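Local atomic coordinates of phosphonate monoester hydrolase (Ruegeria pomeroyi, PDB entry 4UPK), a protein that belongs to the sulfatase family of the alkaline phosphatase clan, a hydrolase with a mixed beta sheet at its heart and four chains in its assembly. Residues A265-R270 with T274-F279; L352-S357 with Y364-H369. All blocks are in the same frame, centred on the assembly; numbering follows the deposited sequence.

Contact 1: A265-R270 with T274-F279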
loop_
_atom_site.group_PDB
_atom_site.type_symbol
_atom_site.label_atom_id
_atom_site.label_comp_id
_atom_site.label_asym_id
_atom_site.label_seq_id
_atom_site.Cartn_x
_atom_site.Cartn_y
_atom_site.Cartn_z
ATOM N N ALA A 265 20.211 -15.089 -45.385
ATOM C CA ALA A 265 19.123 -15.841 -46.015
ATOM C C ALA A 265 18.050 -14.797 -46.338
ATOM O O ALA A 265 17.558 -14.116 -45.440
ATOM C CB ALA A 265 18.580 -16.899 -45.059
ATOM N N ARG A 266 17.757 -14.606 -47.630
ATOM C CA ARG A 266 16.818 -13.567 -48.076
ATOM C C ARG A 266 16.319 -13.828 -49.481
ATOM O O ARG A 266 16.962 -14.564 -50.236
ATOM C CB ARG A 266 17.502 -12.171 -48.032
ATOM C CG ARG A 266 18.773 -12.130 -48.895
ATOM C CD ARG A 266 19.576 -10.864 -48.819
ATOM N NE ARG A 266 20.744 -11.000 -49.680
ATOM C CZ ARG A 266 21.742 -10.127 -49.763
ATOM N NH1 ARG A 266 21.718 -9.009 -49.052
ATOM N NH2 ARG A 266 22.758 -10.356 -50.571
ATOM N N LEU A 267 15.202 -13.160 -49.847
ATOM C CA LEU A 267 14.656 -13.201 -51.200
ATOM C C LEU A 267 15.488 -12.202 -52.088
ATOM O O LEU A 267 16.204 -11.361 -51.524
ATOM C CB LEU A 267 13.130 -12.944 -51.210
ATOM C CG LEU A 267 12.225 -14.036 -50.567
ATOM C CD1 LEU A 267 10.739 -13.726 -50.765
ATOM C CD2 LEU A 267 12.502 -15.432 -51.121
ATOM N N PRO A 268 15.545 -12.314 -53.429
ATOM C CA PRO A 268 16.451 -11.418 -54.169
ATOM C C PRO A 268 16.357 -9.905 -53.875
ATOM O O PRO A 268 17.371 -9.241 -53.726
ATOM C CB PRO A 268 16.212 -11.784 -55.639
ATOM C CG PRO A 268 15.671 -13.186 -55.601
ATOM C CD PRO A 268 14.866 -13.267 -54.335
ATOM N N GLY A 269 15.153 -9.375 -53.827
ATOM C CA GLY A 269 14.953 -7.948 -53.618
ATOM C C GLY A 269 14.023 -7.636 -52.478
ATOM O O GLY A 269 13.351 -8.530 -51.963
ATOM N N ARG A 270 13.995 -6.361 -52.084
ATOM C CA ARG A 270 13.180 -5.834 -50.990
ATOM C C ARG A 270 11.706 -5.986 -51.309
ATOM O O ARG A 270 10.921 -6.296 -50.421
ATOM C CB ARG A 270 13.534 -4.348 -50.713
ATOM C CG ARG A 270 14.900 -4.187 -50.047
ATOM C CD ARG A 270 15.307 -2.732 -49.897
ATOM N NE ARG A 270 14.623 -2.064 -48.784
ATOM C CZ ARG A 270 15.049 -2.065 -47.519
ATOM N NH1 ARG A 270 16.146 -2.727 -47.182
ATOM N NH2 ARG A 270 14.378 -1.407 -46.585
ATOM N N THR A 274 8.464 -7.922 -49.212
ATOM C CA THR A 274 7.235 -7.199 -48.927
ATOM C C THR A 274 6.040 -7.802 -49.705
ATOM O O THR A 274 4.916 -7.718 -49.223
ATOM C CB THR A 274 7.432 -5.705 -49.156
ATOM O OG1 THR A 274 7.772 -5.527 -50.511
ATOM C CG2 THR A 274 8.542 -5.144 -48.349
ATOM N N ALA A 275 6.273 -8.409 -50.884
ATOM C CA ALA A 275 5.206 -9.093 -51.654
ATOM C C ALA A 275 4.608 -10.268 -50.864
ATOM O O ALA A 275 3.455 -10.624 -51.095
ATOM C CB ALA A 275 5.735 -9.585 -52.999
ATOM N N GLU A 276 5.385 -10.841 -49.921
ATOM C CA GLU A 276 4.961 -11.957 -49.082
ATOM C C GLU A 276 3.867 -11.556 -48.078
ATOM O O GLU A 276 2.924 -12.320 -47.859
ATOM C CB GLU A 276 6.152 -12.690 -48.430
ATOM C CG GLU A 276 7.023 -13.464 -49.418
ATOM C CD GLU A 276 6.312 -14.407 -50.369
ATOM O OE1 GLU A 276 5.475 -15.214 -49.906
ATOM O OE2 GLU A 276 6.610 -14.358 -51.582
ATOM N N HIS A 277 3.945 -10.318 -47.536
ATOM C CA HIS A 277 2.928 -9.739 -46.652
ATOM C C HIS A 277 3.256 -8.245 -46.484
ATOM O O HIS A 277 4.432 -7.903 -46.325
ATOM C CB HIS A 277 2.831 -10.481 -45.287
ATOM C CG HIS A 277 1.630 -10.132 -44.446
ATOM N ND1 HIS A 277 1.542 -8.913 -43.771
ATOM C CD2 HIS A 277 0.538 -10.876 -44.139
ATOM C CE1 HIS A 277 0.385 -8.941 -43.124
ATOM N NE2 HIS A 277 -0.246 -10.108 -43.303
ATOM N N PRO A 278 2.234 -7.354 -46.510
ATOM C CA PRO A 278 2.488 -5.909 -46.365
ATOM C C PRO A 278 3.213 -5.452 -45.094
ATOM O O PRO A 278 3.794 -4.369 -45.116
ATOM C CB PRO A 278 1.084 -5.309 -46.421
ATOM C CG PRO A 278 0.282 -6.296 -47.156
ATOM C CD PRO A 278 0.795 -7.609 -46.712
ATOM N N PHE A 279 3.158 -6.244 -44.000
ATOM C CA PHE A 279 3.811 -6.015 -42.696
ATOM C C PHE A 279 5.328 -5.754 -42.849
ATOM O O PHE A 279 5.904 -4.998 -42.065
ATOM C CB PHE A 279 3.590 -7.254 -41.776
ATOM C CG PHE A 279 4.499 -7.345 -40.560
ATOM C CD1 PHE A 279 5.740 -7.972 -40.641
ATOM C CD2 PHE A 279 4.133 -6.763 -39.351
ATOM C CE1 PHE A 279 6.594 -8.013 -39.535
ATOM C CE2 PHE A 279 4.989 -6.806 -38.246
ATOM C CZ PHE A 279 6.206 -7.440 -38.342
#
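The short helix 270-275 brings Arg270 and Thr274 together through its i to i+4 bond: Thr274 N gives its hydrogen to Arg270 O at 3.2 Å, with an N-H...O angle of 160°. The donor is tilted 18° from the carbonyl plane. The Thr274 side chain lies against the same carbonyl. Its methyl CG2 is 3.4 Å from Arg270 O, while OG1, turned back between the backbone N and the carbonyl carbon (chi1 61°), is hydrogen-bonded to Asp271 O within the helix. Gly269 occupies the N-cap position, and Asp272 OD2 accepts from its N, the half of a capping box that a glycine cap can still form; one step further back Glu273 OE2 takes the N-H of Leu267, so that the loop before the helix is tied to two acidic residues of the first turn.

A second touch is apolar. Leu267 CD1 meets Glu276 CG at 4.0 Å, the two side chains crossing at about a right angle. The first torsion of Glu276 (chi1 -69°) sets CG beside the backbone N and against the leucine methyl, and the bend at chi2 turns the carboxylate from there.

Where the chain turns toward the next helix, His277 caps it. Phe279 N donates to His277 ND1 at 3.1 Å, only 8° out of the ring plane.

With 133 Å² buried in all, this is a surface contact about 24 Å from the centre of the chain, between the loop after strand 234-239 and helix 280-286. Thr274 leans on that helix, Arg270 leads its guanidinium away from 274-279 to bond Thr284 O there, and Phe279 stacks on Trp446 of helix 445-450 beside strand 479-482.

Contact 2: L352-S357 with Y364-H369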
loop_
_atom_site.group_PDB
_atom_site.type_symbol
_atom_site.label_atom_id
_atom_site.label_comp_id
_atom_site.label_asym_id
_atom_site.label_seq_id
_atom_site.Cartn_x
_atom_site.Cartn_y
_atom_site.Cartn_z
ATOM N N LEU A 352 19.962 -9.704 -38.639
ATOM C CA LEU A 352 21.321 -9.607 -39.172
ATOM C C LEU A 352 21.390 -9.585 -40.721
ATOM O O LEU A 352 22.296 -10.158 -41.335
ATOM C CB LEU A 352 22.185 -10.720 -38.551
ATOM C CG LEU A 352 23.642 -10.404 -38.314
ATOM C CD1 LEU A 352 23.808 -9.434 -37.160
ATOM C CD2 LEU A 352 24.434 -11.683 -38.080
ATOM N N GLY A 353 20.422 -8.900 -41.332
ATOM C CA GLY A 353 20.365 -8.780 -42.784
ATOM C C GLY A 353 19.448 -9.798 -43.421
ATOM O O GLY A 353 19.088 -9.649 -44.590
ATOM N N ASP A 354 19.088 -10.862 -42.659
ATOM C CA ASP A 354 18.187 -11.907 -43.134
ATOM C C ASP A 354 16.866 -11.266 -43.501
ATOM O O ASP A 354 16.362 -10.439 -42.735
ATOM C CB ASP A 354 17.960 -13.005 -42.062
ATOM C CG ASP A 354 19.077 -14.026 -41.913
ATOM O OD1 ASP A 354 20.118 -13.875 -42.586
ATOM O OD2 ASP A 354 18.914 -14.971 -41.110
ATOM N N ARG A 355 16.323 -11.624 -44.692
ATOM C CA ARG A 355 15.026 -11.156 -45.217
ATOM C C ARG A 355 14.964 -9.625 -45.390
ATOM O O ARG A 355 13.909 -9.015 -45.184
ATOM C CB ARG A 355 13.846 -11.685 -44.350
ATOM C CG ARG A 355 13.949 -13.159 -43.936
ATOM C CD ARG A 355 14.137 -14.094 -45.135
ATOM N NE ARG A 355 13.019 -13.974 -46.080
ATOM C CZ ARG A 355 11.883 -14.656 -45.997
ATOM N NH1 ARG A 355 11.703 -15.548 -45.028
ATOM N NH2 ARG A 355 10.923 -14.467 -46.888
ATOM N N HIS A 356 16.112 -9.021 -45.732
ATOM C CA HIS A 356 16.352 -7.577 -45.947
ATOM C C HIS A 356 15.998 -6.727 -44.724
ATOM O O HIS A 356 15.580 -5.580 -44.870
ATOM C CB HIS A 356 15.691 -7.083 -47.253
ATOM C CG HIS A 356 16.211 -7.772 -48.472
ATOM N ND1 HIS A 356 17.324 -7.306 -49.136
ATOM C CD2 HIS A 356 15.763 -8.885 -49.097
ATOM C CE1 HIS A 356 17.509 -8.132 -50.156
ATOM N NE2 HIS A 356 16.597 -9.104 -50.166
ATOM N N SER A 357 16.176 -7.308 -43.517
ATOM C CA SER A 357 15.845 -6.664 -42.263
ATOM C C SER A 357 16.909 -6.830 -41.177
ATOM O O SER A 357 17.741 -7.736 -41.258
ATOM C CB SER A 357 14.463 -7.092 -41.776
ATOM O OG SER A 357 14.441 -8.480 -41.525
ATOM N N TYR A 364 9.782 -13.357 -38.076
ATOM C CA TYR A 364 10.625 -14.503 -38.422
ATOM C C TYR A 364 11.380 -15.034 -37.213
ATOM O O TYR A 364 11.737 -14.258 -36.314
ATOM C CB TYR A 364 11.572 -14.210 -39.615
ATOM C CG TYR A 364 10.853 -13.951 -40.919
ATOM C CD1 TYR A 364 9.908 -14.859 -41.413
ATOM C CD2 TYR A 364 11.118 -12.806 -41.669
ATOM C CE1 TYR A 364 9.248 -14.629 -42.618
ATOM C CE2 TYR A 364 10.479 -12.580 -42.890
ATOM C CZ TYR A 364 9.546 -13.496 -43.360
ATOM O OH TYR A 364 8.889 -13.264 -44.547
ATOM N N ASP A 365 11.609 -16.365 -37.201
ATOM C CA ASP A 365 12.257 -17.118 -36.129
ATOM C C ASP A 365 13.590 -16.569 -35.634
ATOM O O ASP A 365 13.820 -16.583 -34.423
ATOM C CB ASP A 365 12.355 -18.623 -36.472
ATOM C CG ASP A 365 11.018 -19.364 -36.471
ATOM O OD1 ASP A 365 10.007 -18.796 -35.968
ATOM O OD2 ASP A 365 10.984 -20.518 -36.932
ATOM N N ALA A 366 14.452 -16.060 -36.550
ATOM C CA ALA A 366 15.765 -15.499 -36.202
ATOM C C ALA A 366 15.681 -14.373 -35.144
ATOM O O ALA A 366 16.613 -14.204 -34.364
ATOM C CB ALA A 366 16.505 -15.036 -37.458
ATOM N N ALA A 367 14.529 -13.675 -35.069
ATOM C CA ALA A 367 14.280 -12.609 -34.087
ATOM C C ALA A 367 13.936 -13.153 -32.674
ATOM O O ALA A 367 14.001 -12.388 -31.711
ATOM C CB ALA A 367 13.164 -11.699 -34.585
ATOM N N TYR A 368 13.578 -14.463 -32.555
ATOM C CA TYR A 368 13.106 -15.110 -31.319
ATOM C C TYR A 368 13.903 -16.310 -30.891
ATOM O O TYR A 368 14.023 -16.519 -29.691
ATOM C CB TYR A 368 11.602 -15.516 -31.412
ATOM C CG TYR A 368 10.691 -14.373 -31.784
ATOM C CD1 TYR A 368 10.470 -14.041 -33.116
ATOM C CD2 TYR A 368 10.015 -13.641 -30.807
ATOM C CE1 TYR A 368 9.663 -12.962 -33.470
ATOM C CE2 TYR A 368 9.190 -12.568 -31.151
ATOM C CZ TYR A 368 9.028 -12.226 -32.488
ATOM O OH TYR A 368 8.236 -11.172 -32.876
ATOM N N HIS A 369 14.382 -17.132 -31.844
ATOM C CA HIS A 369 15.181 -18.334 -31.572
ATOM C C HIS A 369 16.485 -17.947 -30.820
ATOM O O HIS A 369 17.328 -17.197 -31.328
ATOM C CB HIS A 369 15.475 -19.118 -32.868
ATOM C CG HIS A 369 15.864 -20.548 -32.639
ATOM N ND1 HIS A 369 16.312 -21.348 -33.675
ATOM C CD2 HIS A 369 15.847 -21.283 -31.503
ATOM C CE1 HIS A 369 16.542 -22.535 -33.141
ATOM N NE2 HIS A 369 16.283 -22.542 -31.836
HETATM O O HOH W 1 7.852 -14.889 -46.546
#
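Asp354 O, in a residue whose carboxylate approaches Ala366 CB only loosely, is gripped by two donors of Ser357: the hydroxyl OG at 3.0 Å, nearly straight on to the carbonyl, and the backbone N at 3.2 Å. They close a tight turn in which Arg355 and His356 both take left-handed backbone angles, and the turn sends the Arg355 side chain across to Tyr364.

There the guanidinium lies flat over the tyrosine ring, an off-centre cation-pi stack with centres 4.3 Å apart and planes 24° from parallel. Arg355 NH1 stands 3.4 Å from Tyr364 CZ, toward the rim of the ring. The aliphatic part of the arginine already lies over this face, Arg355 CG coming to 3.6 Å from Tyr364 CD2, and bends at chi2 (-55°) and chi3 (-59°) fold the guanidinium over it as well. The phenol oxygen in turn sits over a face of the guanidinium. Although Arg355 NH2 and Tyr364 OH are 3.3 Å apart, the angle is too poor for a hydrogen bond. A water makes the link instead, accepting from Arg355 NH2 at 3.1 Å and donating to Tyr364 OH at 2.8 Å.

Partners beyond the two segments hold the charges in place. Arg355 NH2 forms a salt bridge with Glu273 of helix 270-275 and NH1 bonds Glu488 O, which together with the ring fix the plane of the guanidinium. Asp354 OD2 is salt-bridged to Arg45.

Both loops follow strand 340-346 in the sulfatase-family fold. Glu273 probably offsets the charge of the buried arginine and, with the tyrosine ring against one face, lowers the cost of burying it, while the phenol oxygen serves as an acceptor for the bridging water.

How the contacts relate
The two contacts lie on the same side of the chain's centre, their own centres 12 Å apart, but at different depths. Contact 1 is a surface contact of largely local character, resting on helical backbone bonding and a small apolar touch. Contact 2 is buried and joins two loops of the same connection, between strands 340-346 and 372-375, through stacking, charge and a water. They meet directly: Ala265 O and Arg355 N (2.9 Å) and Leu267 O and His356 NE2 (2.7 Å) are probable hydrogen bonds. Glu273, in the helical turn between the segments of contact 1, belongs to the surroundings of both and uses its two carboxylate oxygens to do so.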